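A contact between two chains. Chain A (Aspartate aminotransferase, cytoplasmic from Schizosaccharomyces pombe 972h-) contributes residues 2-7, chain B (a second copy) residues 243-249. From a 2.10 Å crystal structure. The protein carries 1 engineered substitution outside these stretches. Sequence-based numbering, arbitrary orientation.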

# COMPACT_ATOMS: atom_id res chain seq x y z
N SER A 2 6.63 -24.06 -11.05
CA SER A 2 6.25 -25.42 -11.49
C SER A 2 7.26 -26.07 -12.42
O SER A 2 7.52 -27.27 -12.31
CB SER A 2 4.91 -25.42 -12.18
OG SER A 2 4.54 -26.77 -12.45
N ASP A 3 7.80 -25.31 -13.37
CA ASP A 3 9.16 -25.61 -13.80
C ASP A 3 10.18 -25.12 -12.78
O ASP A 3 11.39 -25.28 -12.99
CB ASP A 3 9.44 -25.01 -15.18
CG ASP A 3 8.50 -25.54 -16.25
OD1 ASP A 3 7.71 -24.73 -16.78
OD2 ASP A 3 8.54 -26.75 -16.55
N TYR A 4 9.71 -24.54 -11.68
CA TYR A 4 10.54 -23.84 -10.70
C TYR A 4 10.21 -24.29 -9.28
O TYR A 4 10.56 -23.59 -8.31
CB TYR A 4 10.37 -22.32 -10.86
CG TYR A 4 10.65 -21.86 -12.28
CD1 TYR A 4 11.95 -21.67 -12.72
CD2 TYR A 4 9.61 -21.65 -13.19
CE1 TYR A 4 12.22 -21.27 -14.02
CE2 TYR A 4 9.87 -21.24 -14.49
CZ TYR A 4 11.18 -21.06 -14.90
OH TYR A 4 11.45 -20.66 -16.19
N GLY A 5 9.54 -25.43 -9.13
CA GLY A 5 9.30 -26.01 -7.83
C GLY A 5 8.07 -25.53 -7.10
O GLY A 5 7.85 -25.95 -5.95
N PHE A 6 7.24 -24.68 -7.72
CA PHE A 6 6.16 -24.04 -6.98
C PHE A 6 5.00 -24.99 -6.70
O PHE A 6 4.19 -24.70 -5.81
CB PHE A 6 5.65 -22.80 -7.73
CG PHE A 6 6.68 -21.70 -7.83
CD1 PHE A 6 7.51 -21.40 -6.76
CD2 PHE A 6 6.84 -20.98 -9.01
CE1 PHE A 6 8.46 -20.40 -6.85
CE2 PHE A 6 7.80 -19.97 -9.11
CZ PHE A 6 8.61 -19.68 -8.03
N ALA A 7 4.91 -26.12 -7.41
CA ALA A 7 3.90 -27.12 -7.08
C ALA A 7 4.20 -27.84 -5.77
O ALA A 7 3.30 -28.49 -5.24
CB ALA A 7 3.78 -28.14 -8.22
N TYR B 243 5.98 -20.44 -24.91
CA TYR B 243 7.05 -21.32 -24.45
C TYR B 243 6.63 -22.23 -23.30
O TYR B 243 7.41 -23.13 -22.95
CB TYR B 243 8.26 -20.47 -24.05
CG TYR B 243 8.88 -19.74 -25.23
CD1 TYR B 243 8.43 -18.48 -25.60
CD2 TYR B 243 9.89 -20.33 -25.98
CE1 TYR B 243 8.98 -17.82 -26.70
CE2 TYR B 243 10.45 -19.66 -27.07
CZ TYR B 243 9.98 -18.42 -27.42
OH TYR B 243 10.54 -17.77 -28.50
N ASN B 244 5.45 -22.04 -22.72
CA ASN B 244 4.89 -22.95 -21.72
C ASN B 244 5.79 -23.10 -20.49
O ASN B 244 6.08 -24.21 -20.04
CB ASN B 244 4.59 -24.31 -22.34
CG ASN B 244 3.54 -24.23 -23.42
OD1 ASN B 244 2.38 -23.92 -23.15
ND2 ASN B 244 3.94 -24.51 -24.65
N LYS B 245 6.22 -21.96 -19.95
CA LYS B 245 6.89 -21.89 -18.66
C LYS B 245 6.11 -20.94 -17.76
O LYS B 245 5.68 -19.87 -18.21
CB LYS B 245 8.34 -21.41 -18.81
CG LYS B 245 9.18 -22.29 -19.74
CD LYS B 245 10.02 -23.31 -18.96
CE LYS B 245 11.32 -22.66 -18.46
NZ LYS B 245 12.15 -23.47 -17.51
N ASP B 246 5.91 -21.32 -16.50
CA ASP B 246 5.26 -20.39 -15.59
C ASP B 246 6.18 -19.19 -15.33
O ASP B 246 7.41 -19.29 -15.42
CB ASP B 246 4.79 -21.07 -14.29
CG ASP B 246 5.83 -22.03 -13.68
OD1 ASP B 246 5.98 -22.02 -12.43
OD2 ASP B 246 6.45 -22.82 -14.41
N PHE B 247 5.57 -18.04 -15.07
CA PHE B 247 6.33 -16.80 -14.96
C PHE B 247 5.48 -15.75 -14.28
O PHE B 247 4.29 -15.96 -14.02
CB PHE B 247 6.80 -16.33 -16.34
CG PHE B 247 5.69 -15.91 -17.26
CD1 PHE B 247 4.94 -16.86 -17.95
CD2 PHE B 247 5.39 -14.56 -17.45
CE1 PHE B 247 3.92 -16.47 -18.81
CE2 PHE B 247 4.37 -14.16 -18.32
CZ PHE B 247 3.63 -15.13 -19.00
N PHE B 248 6.10 -14.60 -14.00
CA PHE B 248 5.48 -13.53 -13.24
C PHE B 248 5.37 -12.27 -14.09
O PHE B 248 6.17 -12.03 -15.00
CB PHE B 248 6.28 -13.20 -11.97
CG PHE B 248 6.32 -14.32 -10.95
CD1 PHE B 248 7.21 -15.38 -11.09
CD2 PHE B 248 5.49 -14.29 -9.84
CE1 PHE B 248 7.26 -16.39 -10.15
CE2 PHE B 248 5.54 -15.30 -8.89
CZ PHE B 248 6.41 -16.36 -9.05
N VAL B 249 4.36 -11.45 -13.77
CA VAL B 249 4.13 -10.15 -14.41
C VAL B 249 3.78 -9.13 -13.33
O VAL B 249 2.86 -9.35 -12.54
CB VAL B 249 2.99 -10.21 -15.45
CG1 VAL B 249 2.83 -8.84 -16.14
CG2 VAL B 249 3.20 -11.32 -16.46
O HOH W 1 9.80 -18.25 -16.24

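Contact between the start of the chain A stretch and a loop of chain B that runs into a strand, burying 365 Å² when both sides are summed. The backbones draw level at two points, with S2(A) CA 6.6 Å from D246(B) CA and D3(A) CA 6.5 Å from K245(B) CA; the space between them is bridged by side chains. D246(B) covers the most surface and organises the contact. Its CA-to-CB bond points sideways, but with chi1 at 44° (p) the carboxylate comes nearer to chain A and meets two successive backbone nitrogens. S2(A) N donates to D246(B) OD1 in a short hydrogen bond of 2.5 Å, and D3(A) N donates to D246(B) OD2 at 3.0 Å, nearly straight at 171°. One carboxylate thus holds the chain A backbone at two adjacent points, using an oxygen for each; OD1 is also hydrogen-bonded elsewhere in the structure. The same group lies at the edge of the F6(A) ring, near its plane, with D246(B) OD1 3.7 Å from F6(A) CD2, where the slightly positive ring hydrogens face a negative oxygen.

Y4(A) covers the next largest area. Its CA-to-CB bond points toward chain B, and its ring lies alongside the loop, Y4(A) CE2 reaching 3.3 Å from D246(B) O. A water extends this contact: it donates one hydrogen bond to Y4(A) OH at 2.9 Å and another to D246(B) O at 2.7 Å, joining the tyrosine hydroxyl to the chain B backbone. K245(B) starts sideways, but its long side chain bends round to the same hydroxyl, with K245(B) CE 3.0 Å from Y4(A) OH. K245(B) NZ lies 3.2 Å from that oxygen, and the geometry leaves open whether they share a hydrogen bond.

D3(A) packs against the aliphatic part of the lysine, its OD1 3.5 Å from K245(B) CD. It also pays a cost: D3(A) OD1 and D246(B) OD2, both acceptors on acidic side chains, stand 3.3 Å apart without a hydrogen bond, although OD2 receives the D3(A) amide. Farther along, F6(A) and F248(B) make an apolar contact, F6(A) CE2 to F248(B) CE1 at 3.8 Å; their centroids are 5.9 Å apart and their planes almost perpendicular, at 88°. Between Y4(A) and F6(A), G5(A) makes no contact with the chain B stretch. Its phi/psi of 87/4 would jam a CB against the carbonyl oxygen of Y4(A), so the local backbone itself calls for glycine.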